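Local coordinates for hypothetical protein PH1109 (Pyrococcus horikoshii, PDB 2E6U), which is of unknown function but belongs to the CoA-binding domain family, with a Rossmann-like fold, and carries a bound coenzyme A in this crystal structure, at residues P69-I74 and V94-K99; V104-Y109 and I126-R131. All coordinates share one frame; numbering follows the deposited sequence.

Contact 1. Residues P69-I74 and V94-K99; sequences PSVLDI and VEQAIK. With CA (calcium ion), chain B.
In this Rossmann-like CoA-binding domain, the turn that leads from the small hairpin toward strand 80-83 docks on helix 87-100 through Gln96, whose side chain reaches across to the backbone N of Val71 and, through a water, to Pro69 O. The single direct hydrogen bond between the segments runs from Val71 N to Gln96 OE1, at 2.7 Å; it is fairly straight, 160° at the hydrogen, with the donor tilted 27° from the carbonyl plane. The other end of the amide is tied down as well: Gln96 NE2 donates to the water, which in turn donates to Pro69 O. OE1 thus holds the turn directly and NE2 through the water, which should limit rotation of the amide. With CG anti to its own carbonyl carbon (chi1 -64°), the extended chain of Gln96 carries the amide to the turn. Ser70 CB lies 3.4 Å from Gln96 OE1, beside the hydrogen bond. Leu72 packs further along the helix, toward Lys99: its CD2 sits 3.7 Å from Gln96 O and 3.9 Å from Lys99 CB, while CD1 crosses near Gln96 CG at 4.2 Å. Within the turn, Ser70 OG donates to Asp73 OD1 at 2.6 Å, meeting it from above the carboxylate plane, and accepts weak bonds from the backbone N atoms of Leu72 and Asp73. One residue before Gln96, Glu95 directs OE2 to a calcium ion at 2.1 Å; Glu92 also binds the ion, and Glu95 OE1 forms a salt bridge with Lys119. The contact lies at the surface, with Val71 reaching inward to Ala26 and Val28 of strand 24-28, Ile74 touching Tyr53 and Val55 of strand 51-55, and Val94 packing helix 87-100 against helix 114-122.

Contact 2. Residues V104-Y109 and I126-R131; sequences VVWFQY and IIVANR. With COA (coenzyme A), chain F.
Val128 N donates a straight backbone hydrogen bond to Val105 O, 2.9 Å long. It is flanked by Val105 N to Ile126 O and Phe107 N to Val128 O, both 2.8 Å long. A side chain extends this polar link past the strand ends: Trp106 NE1 donates to Arg131 O at 2.9 Å. That oxygen lies near the indole plane, yet the donor stands above the carbonyl plane, 73° out of it, away from the usual lone-pair directions. Arg131 O also receives a contact from Gln108 CA. The Arg131 guanidinium is held by salt bridges to Asp8 and Glu136.

Strands 104-107 and 126-129 are the parallel strands of a right-handed beta-alpha-beta unit, connected by helix 114-122, with 126-129 at the edge of the five-stranded Rossmann-like sheet. On the side of the sheet that carries Val104, Trp106 and Val128, Val128 CG1 sits over the face of the indole six-membered ring, 3.5 Å from its centroid and 11° off the normal, a CH-pi contact. The indole is brought there by CG standing anti to the backbone N (chi1 -171°). The other Val128 methyl, CG2, touches Val104 CG1, and Val104 CG2 meets Ile126 CB. On the opposite face of the sheet, Ile127 CG2 lies at the edge of the Phe107 ring, 3.9 Å from CE2; these side chains run side by side under helix 114-122, while Tyr112 meets Phe107 edge-to-face.

Beyond the strands, the Tyr109 ring has the backbone O of Asn130 at its edge, and the side chains of Tyr109 and Asn130 cross at about a right angle. Tyr109 N donates to coenzyme A O5P at 3.1 Å, and coenzyme A N8P makes a weak bond to Tyr109 O.

Contact 1 closes before contact 2 opens along the chain, and helix 87-100 is followed directly by strand 104-107. Their centres are 16 Å apart, but the helix lies against the sheet: Val94 CG2 packs on Val105 CG1 at 3.8 Å, and Ala97 CB approaches Val105 CG2 at 4.2 Å. The helix thus meets the 69-74 turn of contact 1 with Gln96 and the sheet of contact 2 with Val94 and Ala97. Coenzyme A relates differently to the two. Residues 104-109 bond its pantetheine arm through Tyr109, whereas the Gln96 side chain of contact 1 stays about 8 Å from the ligand. The calcium ion belongs to contact 1, about 14 Å from the Val105 side chain.

Contact 1. Residues P69-I74 and V94-K99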
ATOM      1  N   PRO A  69      -7.673   9.200  -9.880  1.00 14.92           N
ATOM      2  CA  PRO A  69      -6.536   9.154 -10.800  1.00 15.81           C
ATOM      3  C   PRO A  69      -5.175   9.447 -10.160  1.00 16.10           C
ATOM      4  O   PRO A  69      -4.160   9.347 -10.841  1.00 17.70           O
ATOM      5  CB  PRO A  69      -6.883  10.240 -11.826  1.00 16.47           C
ATOM      6  CG  PRO A  69      -7.676  11.240 -11.040  1.00 15.44           C
ATOM      7  CD  PRO A  69      -8.454  10.455 -10.009  1.00 16.37           C
ATOM      8  N   SER A  70      -5.153   9.828  -8.886  1.00 15.24           N
ATOM      9  CA  SER A  70      -3.893  10.055  -8.150  1.00 15.71           C
ATOM     10  C   SER A  70      -4.220   9.994  -6.675  1.00 15.63           C
ATOM     11  O   SER A  70      -5.391  10.127  -6.273  1.00 15.22           O
ATOM     12  CB  SER A  70      -3.271  11.419  -8.494  1.00 16.04           C
ATOM     13  OG  SER A  70      -3.759  12.438  -7.644  1.00 19.28           O
ATOM     14  N   VAL A  71      -3.201   9.789  -5.847  1.00 15.63           N
ATOM     15  CA  VAL A  71      -3.410   9.782  -4.399  1.00 15.96           C
ATOM     16  C   VAL A  71      -3.853  11.180  -3.933  1.00 16.46           C
ATOM     17  O   VAL A  71      -4.572  11.312  -2.947  1.00 17.14           O
ATOM     18  CB  VAL A  71      -2.108   9.333  -3.658  1.00 16.04           C
ATOM     19  CG1 VAL A  71      -2.256   9.469  -2.134  1.00 15.80           C
ATOM     20  CG2 VAL A  71      -1.757   7.901  -4.039  1.00 15.56           C
ATOM     21  N   LEU A  72      -3.418  12.221  -4.637  1.00 17.01           N
ATOM     22  CA  LEU A  72      -3.692  13.592  -4.221  1.00 18.14           C
ATOM     23  C   LEU A  72      -5.139  14.005  -4.525  1.00 18.67           C
ATOM     24  O   LEU A  72      -5.646  14.964  -3.941  1.00 20.62           O
ATOM     25  CB  LEU A  72      -2.681  14.552  -4.852  1.00 18.82           C
ATOM     26  CG  LEU A  72      -1.252  14.376  -4.327  1.00 19.85           C
ATOM     27  CD1 LEU A  72      -0.234  15.086  -5.237  1.00 24.04           C
ATOM     28  CD2 LEU A  72      -1.167  14.833  -2.884  1.00 26.01           C
ATOM     29  N   ASP A  73      -5.809  13.254  -5.388  1.00 18.09           N
ATOM     30  CA  ASP A  73      -7.230  13.534  -5.696  1.00 18.53           C
ATOM     31  C   ASP A  73      -8.222  12.980  -4.674  1.00 18.27           C
ATOM     32  O   ASP A  73      -9.437  13.308  -4.709  1.00 17.75           O
ATOM     33  CB  ASP A  73      -7.569  13.050  -7.111  1.00 19.17           C
ATOM     34  CG  ASP A  73      -6.930  13.924  -8.172  1.00 22.84           C
ATOM     35  OD1 ASP A  73      -5.900  13.519  -8.733  1.00 26.82           O
ATOM     36  OD2 ASP A  73      -7.414  15.062  -8.389  1.00 28.33           O
ATOM     37  N   ILE A  74      -7.735  12.163  -3.746  1.00 17.94           N
ATOM     38  CA  ILE A  74      -8.599  11.562  -2.730  1.00 18.60           C
ATOM     39  C   ILE A  74      -9.002  12.599  -1.690  1.00 20.22           C
ATOM     40  O   ILE A  74      -8.127  13.205  -1.099  1.00 19.67           O
ATOM     41  CB  ILE A  74      -7.873  10.374  -2.042  1.00 17.65           C
ATOM     42  CG1 ILE A  74      -7.616   9.255  -3.070  1.00 17.74           C
ATOM     43  CG2 ILE A  74      -8.666   9.846  -0.837  1.00 16.51           C
ATOM     44  CD1 ILE A  74      -6.643   8.167  -2.570  1.00 17.92           C
ATOM     45  N   VAL A  94       5.113   7.533  -4.749  1.00 17.02           N
ATOM     46  CA  VAL A  94       5.769   7.919  -3.494  1.00 18.20           C
ATOM     47  C   VAL A  94       5.796   9.443  -3.316  1.00 18.04           C
ATOM     48  O   VAL A  94       5.556   9.965  -2.228  1.00 18.18           O
ATOM     49  CB  VAL A  94       7.199   7.289  -3.392  1.00 18.10           C
ATOM     50  CG1 VAL A  94       8.031   8.007  -2.328  1.00 21.28           C
ATOM     51  CG2 VAL A  94       7.078   5.837  -3.062  1.00 20.17           C
ATOM     52  N   GLU A  95       6.092  10.169  -4.388  1.00 18.39           N
ATOM     53  CA  GLU A  95       6.040  11.627  -4.346  1.00 18.86           C
ATOM     54  C   GLU A  95       4.643  12.135  -3.987  1.00 18.92           C
ATOM     55  O   GLU A  95       4.504  13.092  -3.213  1.00 18.50           O
ATOM     56  CB  GLU A  95       6.498  12.212  -5.673  1.00 19.34           C
ATOM     57  CG  GLU A  95       8.006  12.077  -5.842  1.00 22.88           C
ATOM     58  CD  GLU A  95       8.515  12.633  -7.145  1.00 29.56           C
ATOM     59  OE1 GLU A  95       9.747  12.838  -7.259  1.00 31.71           O
ATOM     60  OE2 GLU A  95       7.698  12.855  -8.057  1.00 30.20           O
ATOM     61  N   GLN A  96       3.619  11.506  -4.562  1.00 18.11           N
ATOM     62  CA  GLN A  96       2.232  11.846  -4.188  1.00 18.46           C
ATOM     63  C   GLN A  96       1.969  11.519  -2.711  1.00 18.92           C
ATOM     64  O   GLN A  96       1.334  12.311  -2.007  1.00 19.36           O
ATOM     65  CB  GLN A  96       1.235  11.090  -5.060  1.00 18.18           C
ATOM     66  CG  GLN A  96       1.272  11.431  -6.551  1.00 18.93           C
ATOM     67  CD  GLN A  96       0.292  10.587  -7.359  1.00 18.01           C
ATOM     68  OE1 GLN A  96      -0.646   9.971  -6.811  1.00 17.46           O
ATOM     69  NE2 GLN A  96       0.524  10.519  -8.667  1.00 17.40           N
ATOM     70  N   ALA A  97       2.434  10.354  -2.260  1.00 19.17           N
ATOM     71  CA  ALA A  97       2.278   9.927  -0.852  1.00 20.27           C
ATOM     72  C   ALA A  97       2.867  10.963   0.105  1.00 20.70           C
ATOM     73  O   ALA A  97       2.237  11.325   1.097  1.00 20.46           O
ATOM     74  CB  ALA A  97       2.935   8.559  -0.621  1.00 19.91           C
ATOM     75  N   ILE A  98       4.075  11.430  -0.196  1.00 21.20           N
ATOM     76  CA  ILE A  98       4.722  12.469   0.611  1.00 21.86           C
ATOM     77  C   ILE A  98       3.898  13.760   0.661  1.00 22.30           C
ATOM     78  O   ILE A  98       3.655  14.327   1.741  1.00 23.15           O
ATOM     79  CB  ILE A  98       6.170  12.742   0.096  1.00 21.81           C
ATOM     80  CG1 ILE A  98       7.024  11.472   0.255  1.00 22.45           C
ATOM     81  CG2 ILE A  98       6.802  13.938   0.849  1.00 22.50           C
ATOM     82  CD1 ILE A  98       8.263  11.447  -0.593  1.00 24.31           C
ATOM     83  N   LYS A  99       3.462  14.218  -0.504  1.00 21.99           N
ATOM     84  CA  LYS A  99       2.684  15.444  -0.600  1.00 23.40           C
ATOM     85  C   LYS A  99       1.347  15.329   0.131  1.00 22.89           C
ATOM     86  O   LYS A  99       0.848  16.319   0.666  1.00 23.88           O
ATOM     87  CB  LYS A  99       2.483  15.835  -2.058  1.00 22.84           C
ATOM     88  CG  LYS A  99       3.737  16.398  -2.708  1.00 26.91           C
ATOM     89  CD  LYS A  99       3.462  16.902  -4.108  1.00 31.21           C
ATOM     90  CE  LYS A  99       4.716  17.531  -4.702  1.00 34.39           C
ATOM     91  NZ  LYS A  99       4.385  18.155  -6.019  1.00 36.78           N
TER
HETATM   92 CA    CA B 201       6.996  13.975  -9.729  1.00 30.14          CA
HETATM   93  O   HOH W   1      -1.375   9.232 -10.765  1.00 16.90           O
HETATM   94  O   HOH W   2       4.682  14.512  -8.607  1.00 74.58           O

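Contact 2. Residues V104-Y109 and I126-R131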
ATOM      1  N   VAL A 104       2.897   5.718   5.582  1.00 18.69           N
ATOM      2  CA  VAL A 104       3.481   4.430   5.238  1.00 18.29           C
ATOM      3  C   VAL A 104       3.430   4.245   3.734  1.00 18.74           C
ATOM      4  O   VAL A 104       2.380   4.480   3.126  1.00 18.46           O
ATOM      5  CB  VAL A 104       2.715   3.258   5.909  1.00 18.32           C
ATOM      6  CG1 VAL A 104       3.241   1.864   5.439  1.00 17.39           C
ATOM      7  CG2 VAL A 104       2.754   3.379   7.452  1.00 18.99           C
ATOM      8  N   VAL A 105       4.547   3.820   3.138  1.00 18.67           N
ATOM      9  CA  VAL A 105       4.550   3.358   1.742  1.00 18.53           C
ATOM     10  C   VAL A 105       4.751   1.854   1.810  1.00 18.60           C
ATOM     11  O   VAL A 105       5.691   1.384   2.478  1.00 18.01           O
ATOM     12  CB  VAL A 105       5.676   4.027   0.882  1.00 19.33           C
ATOM     13  CG1 VAL A 105       5.780   3.370  -0.504  1.00 21.25           C
ATOM     14  CG2 VAL A 105       5.424   5.515   0.720  1.00 20.47           C
ATOM     15  N   TRP A 106       3.860   1.097   1.170  1.00 16.53           N
ATOM     16  CA  TRP A 106       3.902  -0.366   1.239  1.00 17.41           C
ATOM     17  C   TRP A 106       4.147  -0.948  -0.161  1.00 18.40           C
ATOM     18  O   TRP A 106       3.246  -0.942  -1.009  1.00 17.78           O
ATOM     19  CB  TRP A 106       2.601  -0.933   1.847  1.00 17.16           C
ATOM     20  CG  TRP A 106       2.590  -2.407   2.166  1.00 17.15           C
ATOM     21  CD1 TRP A 106       2.813  -3.439   1.284  1.00 17.02           C
ATOM     22  CD2 TRP A 106       2.339  -3.034   3.450  1.00 17.46           C
ATOM     23  NE1 TRP A 106       2.724  -4.643   1.931  1.00 18.94           N
ATOM     24  CE2 TRP A 106       2.444  -4.429   3.257  1.00 18.66           C
ATOM     25  CE3 TRP A 106       2.026  -2.543   4.742  1.00 19.87           C
ATOM     26  CZ2 TRP A 106       2.245  -5.359   4.295  1.00 17.37           C
ATOM     27  CZ3 TRP A 106       1.832  -3.461   5.776  1.00 17.99           C
ATOM     28  CH2 TRP A 106       1.941  -4.857   5.547  1.00 16.84           C
ATOM     29  N   PHE A 107       5.366  -1.458  -0.381  1.00 17.49           N
ATOM     30  CA  PHE A 107       5.728  -2.137  -1.646  1.00 17.82           C
ATOM     31  C   PHE A 107       5.275  -3.603  -1.633  1.00 18.09           C
ATOM     32  O   PHE A 107       5.851  -4.458  -0.906  1.00 18.96           O
ATOM     33  CB  PHE A 107       7.253  -2.062  -1.876  1.00 17.90           C
ATOM     34  CG  PHE A 107       7.778  -0.687  -2.123  1.00 17.19           C
ATOM     35  CD1 PHE A 107       7.779  -0.153  -3.405  1.00 15.39           C
ATOM     36  CD2 PHE A 107       8.310   0.076  -1.080  1.00 18.10           C
ATOM     37  CE1 PHE A 107       8.284   1.123  -3.650  1.00 16.00           C
ATOM     38  CE2 PHE A 107       8.828   1.346  -1.296  1.00 17.45           C
ATOM     39  CZ  PHE A 107       8.830   1.891  -2.599  1.00 18.29           C
ATOM     40  N   GLN A 108       4.258  -3.925  -2.433  1.00 16.57           N
ATOM     41  CA  GLN A 108       3.794  -5.317  -2.596  1.00 17.43           C
ATOM     42  C   GLN A 108       4.853  -6.100  -3.402  1.00 18.62           C
ATOM     43  O   GLN A 108       5.818  -5.491  -3.842  1.00 18.83           O
ATOM     44  CB  GLN A 108       2.447  -5.383  -3.320  1.00 17.53           C
ATOM     45  CG  GLN A 108       1.278  -4.779  -2.508  1.00 17.17           C
ATOM     46  CD  GLN A 108       0.654  -5.758  -1.500  1.00 17.45           C
ATOM     47  OE1 GLN A 108       0.541  -6.997  -1.736  1.00 19.76           O
ATOM     48  NE2 GLN A 108       0.172  -5.205  -0.412  1.00 15.05           N
ATOM     49  N   TYR A 109       4.669  -7.413  -3.593  1.00 20.17           N
ATOM     50  CA  TYR A 109       5.706  -8.212  -4.285  1.00 21.74           C
ATOM     51  C   TYR A 109       5.887  -7.676  -5.697  1.00 21.85           C
ATOM     52  O   TYR A 109       4.908  -7.356  -6.376  1.00 20.51           O
ATOM     53  CB  TYR A 109       5.356  -9.695  -4.411  1.00 23.67           C
ATOM     54  CG  TYR A 109       4.884 -10.401  -3.166  1.00 26.25           C
ATOM     55  CD1 TYR A 109       5.482 -10.185  -1.935  1.00 28.20           C
ATOM     56  CD2 TYR A 109       3.867 -11.353  -3.248  1.00 28.80           C
ATOM     57  CE1 TYR A 109       5.041 -10.868  -0.790  1.00 29.13           C
ATOM     58  CE2 TYR A 109       3.419 -12.041  -2.110  1.00 29.91           C
ATOM     59  CZ  TYR A 109       4.019 -11.792  -0.899  1.00 29.67           C
ATOM     60  OH  TYR A 109       3.580 -12.490   0.207  1.00 31.77           O
ATOM     61  N   ILE A 126       7.335   5.505   6.917  1.00 23.53           N
ATOM     62  CA  ILE A 126       7.658   4.118   7.129  1.00 23.93           C
ATOM     63  C   ILE A 126       7.605   3.392   5.777  1.00 24.16           C
ATOM     64  O   ILE A 126       6.654   3.560   5.003  1.00 24.06           O
ATOM     65  CB  ILE A 126       6.670   3.480   8.112  1.00 23.99           C
ATOM     66  CG1 ILE A 126       6.718   4.209   9.467  1.00 25.68           C
ATOM     67  CG2 ILE A 126       6.921   1.988   8.275  1.00 24.71           C
ATOM     68  CD1 ILE A 126       5.538   3.880  10.375  1.00 29.22           C
ATOM     69  N   ILE A 127       8.623   2.579   5.510  1.00 23.52           N
ATOM     70  CA  ILE A 127       8.645   1.736   4.317  1.00 23.46           C
ATOM     71  C   ILE A 127       8.432   0.275   4.690  1.00 23.29           C
ATOM     72  O   ILE A 127       9.161  -0.299   5.540  1.00 23.46           O
ATOM     73  CB  ILE A 127       9.959   1.937   3.513  1.00 23.24           C
ATOM     74  CG1 ILE A 127      10.018   3.389   3.010  1.00 26.08           C
ATOM     75  CG2 ILE A 127      10.050   0.932   2.363  1.00 23.72           C
ATOM     76  CD1 ILE A 127      11.404   3.975   2.999  1.00 29.27           C
ATOM     77  N   VAL A 128       7.417  -0.328   4.088  1.00 21.06           N
ATOM     78  CA  VAL A 128       7.209  -1.764   4.167  1.00 20.55           C
ATOM     79  C   VAL A 128       7.570  -2.297   2.789  1.00 21.17           C
ATOM     80  O   VAL A 128       7.095  -1.785   1.777  1.00 19.62           O
ATOM     81  CB  VAL A 128       5.750  -2.160   4.548  1.00 20.17           C
ATOM     82  CG1 VAL A 128       5.589  -3.663   4.603  1.00 19.69           C
ATOM     83  CG2 VAL A 128       5.327  -1.495   5.888  1.00 21.97           C
ATOM     84  N   ALA A 129       8.439  -3.300   2.744  1.00 21.63           N
ATOM     85  CA  ALA A 129       8.958  -3.765   1.454  1.00 22.71           C
ATOM     86  C   ALA A 129       8.869  -5.268   1.275  1.00 23.81           C
ATOM     87  O   ALA A 129       9.148  -6.043   2.208  1.00 23.72           O
ATOM     88  CB  ALA A 129      10.394  -3.266   1.234  1.00 22.81           C
ATOM     89  N   ASN A 130       8.437  -5.665   0.079  1.00 24.58           N
ATOM     90  CA  ASN A 130       8.301  -7.071  -0.280  1.00 26.01           C
ATOM     91  C   ASN A 130       7.429  -7.871   0.691  1.00 25.31           C
ATOM     92  O   ASN A 130       7.791  -8.967   1.133  1.00 25.97           O
ATOM     93  CB  ASN A 130       9.691  -7.695  -0.440  1.00 26.97           C
ATOM     94  CG  ASN A 130       9.709  -8.850  -1.408  1.00 30.43           C
ATOM     95  OD1 ASN A 130      10.363  -9.864  -1.153  1.00 32.28           O
ATOM     96  ND2 ASN A 130       9.002  -8.704  -2.537  1.00 33.61           N
ATOM     97  N   ARG A 131       6.277  -7.298   1.049  1.00 23.44           N
ATOM     98  CA  ARG A 131       5.288  -7.997   1.865  1.00 22.35           C
ATOM     99  C   ARG A 131       3.907  -7.777   1.224  1.00 21.37           C
ATOM    100  O   ARG A 131       3.751  -6.868   0.419  1.00 20.51           O
ATOM    101  CB  ARG A 131       5.230  -7.422   3.294  1.00 22.08           C
ATOM    102  CG  ARG A 131       6.547  -7.307   4.046  1.00 22.13           C
ATOM    103  CD  ARG A 131       6.256  -7.084   5.538  1.00 22.13           C
ATOM    104  NE  ARG A 131       7.453  -6.691   6.314  1.00 24.57           N
ATOM    105  CZ  ARG A 131       7.810  -7.245   7.476  1.00 25.62           C
ATOM    106  NH1 ARG A 131       7.091  -8.228   8.005  1.00 25.44           N
ATOM    107  NH2 ARG A 131       8.894  -6.811   8.109  1.00 27.51           N
TER
HETATM  108  N1A COA F 200      -1.352   4.110 -12.113  1.00 15.22           N
HETATM  109  C2A COA F 200      -2.225   3.183 -11.408  1.00 14.39           C
HETATM  110  N3A COA F 200      -2.372   1.876 -12.022  1.00 14.84           N
HETATM  111  C4A COA F 200      -1.669   1.577 -13.142  1.00 16.70           C
HETATM  112  C5A COA F 200      -0.796   2.492 -13.743  1.00 15.40           C
HETATM  113  C6A COA F 200      -0.656   3.780 -13.215  1.00 15.32           C
HETATM  114  N6A COA F 200       0.151   4.759 -13.763  1.00 15.47           N
HETATM  115  N7A COA F 200      -0.276   1.859 -14.827  1.00 15.11           N
HETATM  116  C8A COA F 200      -0.782   0.612 -14.895  1.00 15.86           C
HETATM  117  N9A COA F 200      -1.626   0.453 -13.844  1.00 15.85           N
HETATM  118  C1B COA F 200      -2.431  -0.729 -13.545  1.00 15.25           C
HETATM  119  C2B COA F 200      -3.121  -1.256 -14.823  1.00 17.80           C
HETATM  120  O2B COA F 200      -4.350  -0.576 -15.122  1.00 17.24           O
HETATM  121  C3B COA F 200      -3.267  -2.750 -14.542  1.00 17.98           C
HETATM  122  O3B COA F 200      -4.601  -3.156 -14.231  1.00 20.15           O
HETATM  123  P3B COA F 200      -5.606  -3.642 -15.386  1.00 18.74           P
HETATM  124  O7A COA F 200      -5.507  -2.559 -16.456  1.00 16.49           O
HETATM  125  O8A COA F 200      -5.048  -4.975 -15.827  1.00 19.35           O
HETATM  126  O9A COA F 200      -6.961  -3.777 -14.719  1.00 19.91           O
HETATM  127  C4B COA F 200      -2.364  -2.988 -13.343  1.00 16.90           C
HETATM  128  O4B COA F 200      -1.624  -1.805 -13.175  1.00 18.21           O
HETATM  129  C5B COA F 200      -1.330  -4.094 -13.536  1.00 18.60           C
HETATM  130  O5B COA F 200      -0.733  -3.924 -14.827  1.00 19.98           O
HETATM  131  P1A COA F 200       0.756  -4.476 -15.062  1.00 22.59           P
HETATM  132  O1A COA F 200       1.661  -3.728 -14.127  1.00 21.98           O
HETATM  133  O2A COA F 200       0.925  -4.351 -16.569  1.00 23.79           O
HETATM  134  O3A COA F 200       0.558  -5.990 -14.633  1.00 22.01           O
HETATM  135  P2A COA F 200       1.651  -7.173 -14.515  1.00 23.77           P
HETATM  136  O4A COA F 200       2.883  -6.696 -15.214  1.00 23.10           O
HETATM  137  O5A COA F 200       0.900  -8.431 -14.852  1.00 23.63           O
HETATM  138  O6A COA F 200       1.920  -7.222 -12.947  1.00 22.03           O
HETATM  139  CBP COA F 200       2.256  -6.108 -10.857  1.00 17.63           C
HETATM  140  CCP COA F 200       2.754  -6.252 -12.294  1.00 18.56           C
HETATM  141  CDP COA F 200       0.838  -5.523 -10.819  1.00 18.71           C
HETATM  142  CEP COA F 200       3.183  -5.107 -10.151  1.00 19.45           C
HETATM  143  CAP COA F 200       2.211  -7.474 -10.173  1.00 19.51           C
HETATM  144  OAP COA F 200       3.526  -8.088 -10.079  1.00 20.86           O
HETATM  145  C9P COA F 200       1.562  -7.218  -8.809  1.00 21.62           C
HETATM  146  O9P COA F 200       0.316  -7.878  -8.738  1.00 20.89           O
HETATM  147  N8P COA F 200       2.437  -7.475  -7.689  1.00 19.87           N
HETATM  148  C7P COA F 200       1.936  -7.605  -6.338  1.00 18.98           C
HETATM  149  C6P COA F 200       1.789  -9.105  -6.125  1.00 20.82           C
HETATM  150  C5P COA F 200       1.571  -9.594  -4.690  1.00 22.53           C
HETATM  151  O5P COA F 200       1.835  -8.657  -3.666  1.00 19.29           O
HETATM  152  N4P COA F 200       0.316 -10.239  -4.484  1.00 24.35           N
HETATM  153  C3P COA F 200      -0.087 -10.555  -3.133  1.00 32.00           C
HETATM  154  C2P COA F 200      -0.690 -11.940  -3.078  1.00 37.21           C
HETATM  155  S1P COA F 200      -0.731 -12.454  -1.344  1.00 45.11           S